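Local structure of aminotransferase class I and II (Streptococcus suis 89/1591, 3OP7) at the interface of chains A and B. The protein catalyses pyridoxal-phosphate-dependent transfer of amino groups as a class I and II aminotransferase, with the cofactor linked to an active-site lysine. Numbering follows the deposited sequence. Chains: chain A/B, Aminotransferase class I and II.

Contact 1: the interface of chains A and B. Residues chain A 4-7, 10, 91, 116-117, 120-121; chain B 99, 246-247, 249-250.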
ATOM      1  N   LEU A   4       1.133   5.958  17.211  1.00 36.96           N
ATOM      2  CA  LEU A   4       1.291   4.771  16.331  1.00 33.32           C
ATOM      3  C   LEU A   4       2.536   4.009  16.773  1.00 32.56           C
ATOM      4  O   LEU A   4       3.641   4.401  16.411  1.00 32.54           O
ATOM      5  CB  LEU A   4       1.395   5.105  14.846  1.00 32.99           C
ATOM      6  CG  LEU A   4       1.305   3.879  13.935  1.00 32.12           C
ATOM      7  CD1 LEU A   4      -0.119   3.286  13.889  1.00 31.76           C
ATOM      8  CD2 LEU A   4       1.793   4.203  12.493  1.00 35.73           C
ATOM      9  N   PRO A   5       2.347   2.952  17.589  1.00 31.67           N
ATOM     10  CA  PRO A   5       3.425   2.101  18.109  1.00 31.93           C
ATOM     11  C   PRO A   5       4.082   1.303  16.993  1.00 30.02           C
ATOM     12  O   PRO A   5       3.440   0.989  15.976  1.00 29.04           O
ATOM     13  CB  PRO A   5       2.690   1.130  19.100  1.00 32.73           C
ATOM     14  CG  PRO A   5       1.331   1.735  19.349  1.00 33.68           C
ATOM     15  CD  PRO A   5       1.024   2.509  18.047  1.00 31.12           C
ATOM     16  N   ARG A   6       5.350   0.961  17.151  1.00 30.06           N
ATOM     17  CA  ARG A   6       5.945  -0.010  16.201  1.00 30.50           C
ATOM     18  C   ARG A   6       5.042  -1.245  16.119  1.00 28.90           C
ATOM     19  O   ARG A   6       4.386  -1.578  17.096  1.00 28.42           O
ATOM     20  CB  ARG A   6       7.315  -0.445  16.698  1.00 32.84           C
ATOM     21  CG  ARG A   6       8.429   0.616  16.543  1.00 36.77           C
ATOM     22  CD  ARG A   6       9.685   0.173  17.318  1.00 42.43           C
ATOM     23  NE  ARG A   6       9.341  -0.132  18.727  1.00 46.78           N
ATOM     24  CZ  ARG A   6       9.984  -0.993  19.519  1.00 51.89           C
ATOM     25  NH1 ARG A   6      11.059  -1.673  19.091  1.00 53.03           N
ATOM     26  NH2 ARG A   6       9.556  -1.161  20.773  1.00 50.59           N
ATOM     27  N   PHE A   7       5.052  -1.911  14.976  1.00 26.78           N
ATOM     28  CA  PHE A   7       4.251  -3.097  14.713  1.00 26.48           C
ATOM     29  C   PHE A   7       5.037  -4.279  15.319  1.00 27.41           C
ATOM     30  O   PHE A   7       6.136  -4.587  14.882  1.00 26.60           O
ATOM     31  CB  PHE A   7       4.018  -3.215  13.191  1.00 25.65           C
ATOM     32  CG  PHE A   7       2.802  -4.025  12.806  1.00 24.74           C
ATOM     33  CD1 PHE A   7       2.772  -5.415  13.034  1.00 27.54           C
ATOM     34  CD2 PHE A   7       1.714  -3.426  12.168  1.00 24.50           C
ATOM     35  CE1 PHE A   7       1.683  -6.174  12.659  1.00 25.09           C
ATOM     36  CE2 PHE A   7       0.612  -4.155  11.791  1.00 24.36           C
ATOM     37  CZ  PHE A   7       0.595  -5.559  12.013  1.00 25.04           C
ATOM     38  N   GLU A  10       6.201  -7.484  13.425  1.00 27.51           N
ATOM     39  CA  GLU A  10       7.162  -6.995  12.422  1.00 28.40           C
ATOM     40  C   GLU A  10       8.580  -6.728  12.972  1.00 28.91           C
ATOM     41  O   GLU A  10       9.607  -7.150  12.400  1.00 29.38           O
ATOM     42  CB  GLU A  10       6.604  -5.702  11.738  1.00 27.31           C
ATOM     43  CG  GLU A  10       7.478  -5.192  10.628  1.00 27.55           C
ATOM     44  CD  GLU A  10       6.881  -3.935   9.914  1.00 24.60           C
ATOM     45  OE1 GLU A  10       5.854  -3.435  10.369  1.00 23.75           O
ATOM     46  OE2 GLU A  10       7.492  -3.498   8.912  1.00 25.95           O
ATOM     47  N   THR A  91      -3.625  -6.132   4.042  1.00 19.50           N
ATOM     48  CA  THR A  91      -2.962  -4.990   4.677  1.00 19.84           C
ATOM     49  C   THR A  91      -3.577  -3.690   4.171  1.00 19.60           C
ATOM     50  O   THR A  91      -4.012  -2.831   4.944  1.00 18.84           O
ATOM     51  CB  THR A  91      -1.429  -5.026   4.479  1.00 19.27           C
ATOM     52  OG1 THR A  91      -0.870  -6.239   5.051  1.00 20.29           O
ATOM     53  CG2 THR A  91      -0.788  -3.866   5.185  1.00 19.70           C
ATOM     54  N   GLN A 116      -2.617  -6.329  14.611  1.00 23.43           N
ATOM     55  CA  GLN A 116      -2.370  -5.011  15.226  1.00 24.05           C
ATOM     56  C   GLN A 116      -2.967  -3.819  14.478  1.00 24.35           C
ATOM     57  O   GLN A 116      -3.283  -2.808  15.076  1.00 25.06           O
ATOM     58  CB  GLN A 116      -0.854  -4.806  15.479  1.00 24.89           C
ATOM     59  CG  GLN A 116      -0.499  -3.526  16.223  1.00 28.34           C
ATOM     60  CD  GLN A 116       0.972  -3.424  16.588  1.00 28.71           C
ATOM     61  OE1 GLN A 116       1.726  -4.395  16.440  1.00 29.99           O
ATOM     62  NE2 GLN A 116       1.383  -2.260  17.090  1.00 28.67           N
ATOM     63  N   GLN A 117      -3.143  -3.945  13.166  1.00 24.32           N
ATOM     64  CA  GLN A 117      -3.777  -2.873  12.395  1.00 23.48           C
ATOM     65  C   GLN A 117      -5.122  -2.449  13.009  1.00 23.83           C
ATOM     66  O   GLN A 117      -5.481  -1.267  12.982  1.00 24.92           O
ATOM     67  CB  GLN A 117      -4.065  -3.339  10.981  1.00 23.14           C
ATOM     68  CG  GLN A 117      -2.851  -3.362  10.021  1.00 22.04           C
ATOM     69  CD  GLN A 117      -3.299  -3.640   8.616  1.00 23.38           C
ATOM     70  OE1 GLN A 117      -3.846  -4.698   8.342  1.00 22.34           O
ATOM     71  NE2 GLN A 117      -3.055  -2.675   7.699  1.00 19.38           N
ATOM     72  N   ASP A 120      -4.525  -0.326  16.477  1.00 26.31           N
ATOM     73  CA  ASP A 120      -3.580   0.783  16.461  1.00 26.88           C
ATOM     74  C   ASP A 120      -3.812   1.789  15.353  1.00 26.56           C
ATOM     75  O   ASP A 120      -3.551   2.974  15.554  1.00 28.04           O
ATOM     76  CB  ASP A 120      -2.137   0.288  16.545  1.00 28.43           C
ATOM     77  CG  ASP A 120      -1.695   0.025  17.993  1.00 30.17           C
ATOM     78  OD1 ASP A 120      -2.314   0.613  18.951  1.00 29.87           O
ATOM     79  OD2 ASP A 120      -0.726  -0.775  18.180  1.00 30.48           O
ATOM     80  N   ILE A 121      -4.331   1.368  14.205  1.00 24.25           N
ATOM     81  CA  ILE A 121      -4.662   2.371  13.204  1.00 25.36           C
ATOM     82  C   ILE A 121      -5.739   3.315  13.741  1.00 24.31           C
ATOM     83  O   ILE A 121      -5.553   4.543  13.690  1.00 25.18           O
ATOM     84  CB  ILE A 121      -4.957   1.783  11.783  1.00 23.57           C
ATOM     85  CG1 ILE A 121      -3.681   1.146  11.211  1.00 26.53           C
ATOM     86  CG2 ILE A 121      -5.468   2.884  10.853  1.00 23.21           C
ATOM     87  CD1 ILE A 121      -3.877   0.375   9.907  1.00 25.52           C
TER
ATOM     88  N   TYR B  99       3.343   8.580   8.030  1.00 24.42           N
ATOM     89  CA  TYR B  99       2.677   7.823   9.062  1.00 24.83           C
ATOM     90  C   TYR B  99       3.660   7.416  10.183  1.00 25.60           C
ATOM     91  O   TYR B  99       3.293   7.398  11.379  1.00 27.68           O
ATOM     92  CB  TYR B  99       1.998   6.632   8.423  1.00 26.37           C
ATOM     93  CG  TYR B  99       0.847   6.024   9.158  1.00 25.41           C
ATOM     94  CD1 TYR B  99       0.108   6.733  10.086  1.00 29.34           C
ATOM     95  CD2 TYR B  99       0.506   4.716   8.946  1.00 32.66           C
ATOM     96  CE1 TYR B  99      -0.945   6.141  10.788  1.00 31.33           C
ATOM     97  CE2 TYR B  99      -0.558   4.129   9.632  1.00 33.61           C
ATOM     98  CZ  TYR B  99      -1.277   4.850  10.536  1.00 32.30           C
ATOM     99  OH  TYR B  99      -2.307   4.229  11.231  1.00 34.31           O
ATOM    100  N   ASP B 246       9.952  -0.533  10.947  1.00 27.81           N
ATOM    101  CA  ASP B 246       9.079  -1.112  11.928  1.00 28.92           C
ATOM    102  C   ASP B 246       7.602  -0.734  11.757  1.00 27.81           C
ATOM    103  O   ASP B 246       6.781  -1.079  12.620  1.00 26.56           O
ATOM    104  CB  ASP B 246       9.551  -0.740  13.326  1.00 31.29           C
ATOM    105  CG  ASP B 246      10.859  -1.464  13.729  1.00 33.40           C
ATOM    106  OD1 ASP B 246      11.134  -2.625  13.268  1.00 33.44           O
ATOM    107  OD2 ASP B 246      11.594  -0.845  14.519  1.00 33.68           O
ATOM    108  N   TYR B 247       7.283  -0.020  10.674  1.00 25.82           N
ATOM    109  CA  TYR B 247       5.909   0.437  10.403  1.00 25.32           C
ATOM    110  C   TYR B 247       5.329  -0.049   9.073  1.00 24.40           C
ATOM    111  O   TYR B 247       4.146   0.170   8.790  1.00 23.09           O
ATOM    112  CB  TYR B 247       5.831   1.956  10.443  1.00 25.30           C
ATOM    113  CG  TYR B 247       6.131   2.500  11.801  1.00 28.26           C
ATOM    114  CD1 TYR B 247       5.118   2.645  12.756  1.00 30.73           C
ATOM    115  CD2 TYR B 247       7.430   2.815  12.157  1.00 31.11           C
ATOM    116  CE1 TYR B 247       5.412   3.107  14.020  1.00 35.05           C
ATOM    117  CE2 TYR B 247       7.733   3.280  13.396  1.00 34.84           C
ATOM    118  CZ  TYR B 247       6.727   3.425  14.333  1.00 37.21           C
ATOM    119  OH  TYR B 247       7.077   3.866  15.597  1.00 41.08           O
ATOM    120  N   ASP B 249       4.265  -2.962   8.108  1.00 23.26           N
ATOM    121  CA  ASP B 249       3.098  -3.840   8.168  1.00 22.31           C
ATOM    122  C   ASP B 249       1.794  -3.076   8.404  1.00 23.63           C
ATOM    123  O   ASP B 249       0.711  -3.658   8.275  1.00 23.79           O
ATOM    124  CB  ASP B 249       3.203  -4.972   9.184  1.00 23.55           C
ATOM    125  CG  ASP B 249       4.276  -5.993   8.836  1.00 25.01           C
ATOM    126  OD1 ASP B 249       5.035  -5.756   7.882  1.00 24.55           O
ATOM    127  OD2 ASP B 249       4.304  -7.009   9.561  1.00 26.01           O
ATOM    128  N   TYR B 250       1.851  -1.790   8.704  1.00 24.21           N
ATOM    129  CA  TYR B 250       0.577  -1.078   8.796  1.00 24.86           C
ATOM    130  C   TYR B 250       0.035  -0.771   7.436  1.00 25.04           C
ATOM    131  O   TYR B 250      -1.162  -0.513   7.295  1.00 24.89           O
ATOM    132  CB  TYR B 250       0.769   0.255   9.538  1.00 25.55           C
ATOM    133  CG  TYR B 250       0.882   0.151  11.023  1.00 23.98           C
ATOM    134  CD1 TYR B 250      -0.205  -0.228  11.814  1.00 27.14           C
ATOM    135  CD2 TYR B 250       2.074   0.446  11.679  1.00 23.71           C
ATOM    136  CE1 TYR B 250      -0.116  -0.258  13.143  1.00 27.50           C
ATOM    137  CE2 TYR B 250       2.179   0.409  13.032  1.00 25.09           C
ATOM    138  CZ  TYR B 250       1.076   0.059  13.794  1.00 27.62           C
ATOM    139  OH  TYR B 250       1.087  -0.063  15.191  1.00 33.00           O
TER
HETATM  140  O   HOH W   1      -0.200  -6.090   7.621  1.00 23.93           O
HETATM  141  O   HOH W   2      12.831  -1.166  16.840  1.00 39.41           O

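Contact 2: the interface of chains A and B. Residues chain A 31-34, 225-229; chain B 53-58.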
ATOM      1  N   SER A  31       3.688 -21.304   0.157  1.00 27.00           N
ATOM      2  CA  SER A  31       3.372 -20.495  -1.015  0.50 26.46           C
ATOM      3  C   SER A  31       3.465 -21.261  -2.334  1.00 26.65           C
ATOM      4  O   SER A  31       4.221 -22.243  -2.462  1.00 27.85           O
ATOM      5  CB  SER A  31       4.349 -19.322  -1.073  0.50 24.89           C
ATOM      6  OG  SER A  31       5.650 -19.792  -1.389  0.50 26.30           O
ATOM      7  N   LEU A  32       2.709 -20.802  -3.301  1.00 26.52           N
ATOM      8  CA  LEU A  32       2.727 -21.326  -4.668  1.00 27.12           C
ATOM      9  C   LEU A  32       3.788 -20.643  -5.479  1.00 27.11           C
ATOM     10  O   LEU A  32       4.049 -19.436  -5.303  1.00 26.54           O
ATOM     11  CB  LEU A  32       1.360 -21.085  -5.323  1.00 25.64           C
ATOM     12  CG  LEU A  32       0.226 -22.039  -4.883  1.00 27.08           C
ATOM     13  CD1 LEU A  32      -1.165 -21.415  -5.295  1.00 30.61           C
ATOM     14  CD2 LEU A  32       0.448 -23.389  -5.483  1.00 30.43           C
ATOM     15  N   THR A  33       4.356 -21.382  -6.409  1.00 28.33           N
ATOM     16  CA  THR A  33       5.040 -20.764  -7.543  1.00 27.54           C
ATOM     17  C   THR A  33       4.058 -20.610  -8.718  1.00 27.68           C
ATOM     18  O   THR A  33       3.024 -21.268  -8.771  1.00 26.90           O
ATOM     19  CB  THR A  33       6.195 -21.592  -8.044  1.00 29.38           C
ATOM     20  OG1 THR A  33       5.679 -22.853  -8.543  1.00 29.88           O
ATOM     21  CG2 THR A  33       7.271 -21.843  -6.936  1.00 31.45           C
ATOM     22  N   LEU A  34       4.398 -19.768  -9.690  1.00 28.15           N
ATOM     23  CA  LEU A  34       3.574 -19.641 -10.890  1.00 29.57           C
ATOM     24  C   LEU A  34       3.457 -20.994 -11.579  1.00 31.59           C
ATOM     25  O   LEU A  34       2.380 -21.385 -12.002  1.00 32.31           O
ATOM     26  CB  LEU A  34       4.181 -18.571 -11.827  1.00 31.27           C
ATOM     27  CG  LEU A  34       3.219 -17.819 -12.719  1.00 33.62           C
ATOM     28  CD1 LEU A  34       2.001 -17.320 -11.932  1.00 29.59           C
ATOM     29  CD2 LEU A  34       3.994 -16.677 -13.421  1.00 27.44           C
ATOM     30  N   SER A 225      -2.269 -18.977  -0.638  1.00 23.90           N
ATOM     31  CA  SER A 225      -0.838 -19.228  -0.837  1.00 24.22           C
ATOM     32  C   SER A 225      -0.151 -18.334  -1.878  1.00 24.29           C
ATOM     33  O   SER A 225       0.835 -18.737  -2.515  1.00 24.51           O
ATOM     34  CB  SER A 225      -0.609 -20.708  -1.175  1.00 25.76           C
ATOM     35  OG  SER A 225      -1.009 -21.566  -0.100  1.00 26.76           O
ATOM     36  N   LEU A 226      -0.643 -17.093  -2.015  1.00 22.86           N
ATOM     37  CA  LEU A 226      -0.091 -16.124  -2.956  1.00 21.98           C
ATOM     38  C   LEU A 226       0.205 -14.763  -2.315  1.00 20.91           C
ATOM     39  O   LEU A 226      -0.128 -13.699  -2.887  1.00 20.91           O
ATOM     40  CB  LEU A 226      -1.033 -15.972  -4.154  1.00 22.90           C
ATOM     41  CG  LEU A 226      -1.173 -17.216  -5.017  1.00 24.92           C
ATOM     42  CD1 LEU A 226      -2.506 -17.177  -5.784  1.00 23.89           C
ATOM     43  CD2 LEU A 226       0.055 -17.430  -5.947  1.00 24.39           C
ATOM     44  N   PRO A 227       0.922 -14.742  -1.173  1.00 20.57           N
ATOM     45  CA  PRO A 227       1.232 -13.435  -0.583  1.00 20.55           C
ATOM     46  C   PRO A 227       2.025 -12.487  -1.524  1.00 20.38           C
ATOM     47  O   PRO A 227       1.885 -11.241  -1.460  1.00 20.09           O
ATOM     48  CB  PRO A 227       2.043 -13.780   0.688  1.00 22.40           C
ATOM     49  CG  PRO A 227       2.281 -15.201   0.657  1.00 23.02           C
ATOM     50  CD  PRO A 227       1.421 -15.871  -0.359  1.00 21.28           C
ATOM     51  N   GLY A 228       2.853 -13.079  -2.376  1.00 20.11           N
ATOM     52  CA  GLY A 228       3.814 -12.321  -3.224  1.00 20.77           C
ATOM     53  C   GLY A 228       3.239 -11.510  -4.369  1.00 20.65           C
ATOM     54  O   GLY A 228       3.964 -10.790  -5.004  1.00 21.44           O
ATOM     55  N   ILE A 229       1.956 -11.642  -4.630  1.00 20.46           N
ATOM     56  CA  ILE A 229       1.275 -10.745  -5.568  1.00 20.05           C
ATOM     57  C   ILE A 229       0.620  -9.531  -4.874  1.00 19.53           C
ATOM     58  O   ILE A 229       0.184  -8.584  -5.544  1.00 20.00           O
ATOM     59  CB  ILE A 229       0.256 -11.477  -6.469  1.00 19.14           C
ATOM     60  CG1 ILE A 229      -0.916 -12.067  -5.657  1.00 20.11           C
ATOM     61  CG2 ILE A 229       0.986 -12.544  -7.315  1.00 22.11           C
ATOM     62  CD1 ILE A 229      -2.003 -12.796  -6.504  1.00 21.88           C
TER
ATOM     63  N   GLN B  53       9.020 -18.167 -13.038  1.00 29.16           N
ATOM     64  CA  GLN B  53       8.076 -19.287 -12.954  1.00 30.28           C
ATOM     65  C   GLN B  53       8.340 -20.217 -11.765  1.00 29.78           C
ATOM     66  O   GLN B  53       7.424 -20.808 -11.205  1.00 28.97           O
ATOM     67  CB  GLN B  53       8.146 -20.084 -14.253  1.00 32.07           C
ATOM     68  CG  GLN B  53       7.254 -21.284 -14.340  1.00 37.62           C
ATOM     69  CD  GLN B  53       6.942 -21.714 -15.778  1.00 41.11           C
ATOM     70  OE1 GLN B  53       6.840 -20.875 -16.677  1.00 38.85           O
ATOM     71  NE2 GLN B  53       6.786 -23.037 -15.988  1.00 40.08           N
ATOM     72  N   GLY B  54       9.605 -20.305 -11.391  1.00 29.91           N
ATOM     73  CA  GLY B  54      10.025 -21.127 -10.272  1.00 29.92           C
ATOM     74  C   GLY B  54      10.243 -20.414  -8.962  1.00 28.83           C
ATOM     75  O   GLY B  54      10.663 -21.065  -7.976  1.00 29.46           O
ATOM     76  N   THR B  55       9.945 -19.114  -8.922  1.00 29.15           N
ATOM     77  CA  THR B  55      10.103 -18.307  -7.712  1.00 27.96           C
ATOM     78  C   THR B  55       8.848 -18.450  -6.850  1.00 27.92           C
ATOM     79  O   THR B  55       7.751 -18.180  -7.297  1.00 27.96           O
ATOM     80  CB  THR B  55      10.428 -16.850  -8.040  1.00 28.20           C
ATOM     81  OG1 THR B  55      11.640 -16.805  -8.791  1.00 27.93           O
ATOM     82  CG2 THR B  55      10.580 -15.988  -6.786  1.00 28.12           C
ATOM     83  N   LYS B  56       9.018 -18.838  -5.597  1.00 26.84           N
ATOM     84  CA  LYS B  56       7.873 -18.886  -4.674  1.00 26.53           C
ATOM     85  C   LYS B  56       7.264 -17.485  -4.540  1.00 25.01           C
ATOM     86  O   LYS B  56       7.974 -16.489  -4.328  1.00 24.06           O
ATOM     87  CB  LYS B  56       8.327 -19.367  -3.309  1.00 28.47           C
ATOM     88  CG  LYS B  56       8.624 -20.836  -3.274  1.00 32.64           C
ATOM     89  CD  LYS B  56       9.070 -21.251  -1.889  1.00 39.88           C
ATOM     90  CE  LYS B  56       9.753 -22.616  -1.877  1.00 44.44           C
ATOM     91  NZ  LYS B  56       8.903 -23.704  -2.447  1.00 50.16           N
ATOM     92  N   LEU B  57       5.944 -17.410  -4.675  1.00 24.44           N
ATOM     93  CA  LEU B  57       5.242 -16.129  -4.520  1.00 23.46           C
ATOM     94  C   LEU B  57       4.866 -16.050  -3.007  1.00 23.42           C
ATOM     95  O   LEU B  57       3.696 -15.862  -2.602  1.00 21.43           O
ATOM     96  CB  LEU B  57       4.039 -16.079  -5.462  1.00 22.60           C
ATOM     97  CG  LEU B  57       4.391 -16.151  -6.950  1.00 24.41           C
ATOM     98  CD1 LEU B  57       3.110 -16.337  -7.802  1.00 24.64           C
ATOM     99  CD2 LEU B  57       5.169 -14.889  -7.346  1.00 21.98           C
ATOM    100  N   ASN B  58       5.899 -16.170  -2.174  1.00 23.10           N
ATOM    101  CA  ASN B  58       5.795 -15.848  -0.757  1.00 23.00           C
ATOM    102  C   ASN B  58       5.985 -14.358  -0.526  1.00 22.25           C
ATOM    103  O   ASN B  58       5.837 -13.580  -1.485  1.00 22.39           O
ATOM    104  CB  ASN B  58       6.735 -16.748   0.073  1.00 24.44           C
ATOM    105  CG  ASN B  58       8.223 -16.609  -0.343  1.00 24.20           C
ATOM    106  OD1 ASN B  58       8.634 -15.611  -0.870  1.00 26.36           O
ATOM    107  ND2 ASN B  58       9.026 -17.697  -0.039  1.00 25.49           N
TER
HETATM  108  O   HOH W   3       6.343 -17.655  -9.420  1.00 24.47           O
HETATM  109  O   HOH W   4       6.325 -23.070  -0.750  1.00 39.71           O

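Contact 1: the interface of chains A and B
The ring of B:Tyr250, on the 3-10 helix 248-250, plugs into a slot formed by the N-terminal segment and helix 117-124 of chain A in this class I and II aminotransferase. A:Phe7 meets one face edge-on, its CD2 over the ring centre and the two planes 72° apart. From the opposite side A:Leu4 comes tip to tip, with CD1 displaced toward the rim and 3.4 Å from B:Tyr250 CZ. The phenol OH gives a hydrogen bond to A:Pro5 O (2.7 Å), approaching from above the carbonyl plane. A:Gln116 NE2 lies 2.9 Å from the same OH, but its two N-H groups go to A:Arg6 O and A:Asp120 OD2; these bonds fix the carboxamide beside the phenol and leave at most a shared, bent bond to it.

With CG anti to its backbone N (chi1 -170°), A:Leu4 spreads its branches over two tyrosines: CD2 sits over the centre of the B:Tyr99 ring. B:Asp249 lies CB-down on the A:Phe7 face turned away from A:Gln116, 3.6 Å from the centroid. Its amide N donates to A:Glu10 OE1 (2.8 Å), meeting the carboxylate from above its plane. Alongside, A:Phe7 N points almost straight down the C=O axis of B:Asp246. The B:Tyr250 backbone is held too: A:Gln117 NE2 gives a bond to B:Tyr250 O (2.9 Å) and another to A:Thr91 O, the latter on a carbonyl lone pair.

Contact 2: the interface of chains A and B
In this fold-type I, pyridoxal-phosphate-dependent aminotransferase, the loop after helix 45-53 of chain B lies against two loops of chain A: residues 31-33, leading into helix 34-41, and the turn 225-229, which follows closely on the cofactor-bearing A:Lys222. B:Leu57 buries the most surface here and is held by its backbone at both ends. Its N donates to A:Leu32 O at 2.8 Å, fairly straight (164° at the hydrogen) but from above the carbonyl plane. Its own O accepts from A:Gly228 N (2.9 Å), in the 3-10 helix 227-229, and here the donor stands much farther above the carbonyl plane, 64° out of it. The side chain, with CG anti to the carbonyl carbon, extends alongside A:Leu226, both pointing the same way, and B:Leu57 CD1 touches A:Leu226 CD2 at 3.7 Å. Its CB and CG pass by the carbonyl oxygen of A:Leu32, so the apolar stem and the amide of one residue meet the same group.

A:Thr33 pairs with B:Lys56 in an antiparallel beta bridge. Its OG1 takes the crowded position between backbone N and carbonyl carbon (chi1 64°), which leaves CG2 anti to the carbonyl carbon and directed at the partner loop. There the methyl packs on B:Lys56 CA at 3.8 Å and faces the carbonyl oxygens of B:Gly54 and B:Thr55. Next to it, a water links A:Leu34 N to B:Thr55 O.

A:Ser31 also holds its hydroxyl in the crowded position. OG rests against the aliphatic stem of B:Lys56, 3.3 Å from CB, while A:Ser31 CB packs on B:Asn58 CB. The lysine chain bends at its last torsion, and NZ reaches a water that also binds A:Ser31 O (2.8 Å).

Contact 1 and contact 2 belong to the same two-fold interface, about 25 Å apart between the centres of their C-alpha atoms, and have no residue in common. Contact 1 draws on the N-terminal segment, helix 117-124 and the 3-10 helix 248-250, with helix 89-101 contributing from both chains; contact 2 uses the loop after helix 45-53, the segment leading into helix 34-41 and the turn following A:Lys222. Each recurs with the chains exchanged. Dimers are usual in this family, so both contacts probably belong to the working dimer; contact 2, close in sequence to A:Lys222, may also tie the interface to the active site.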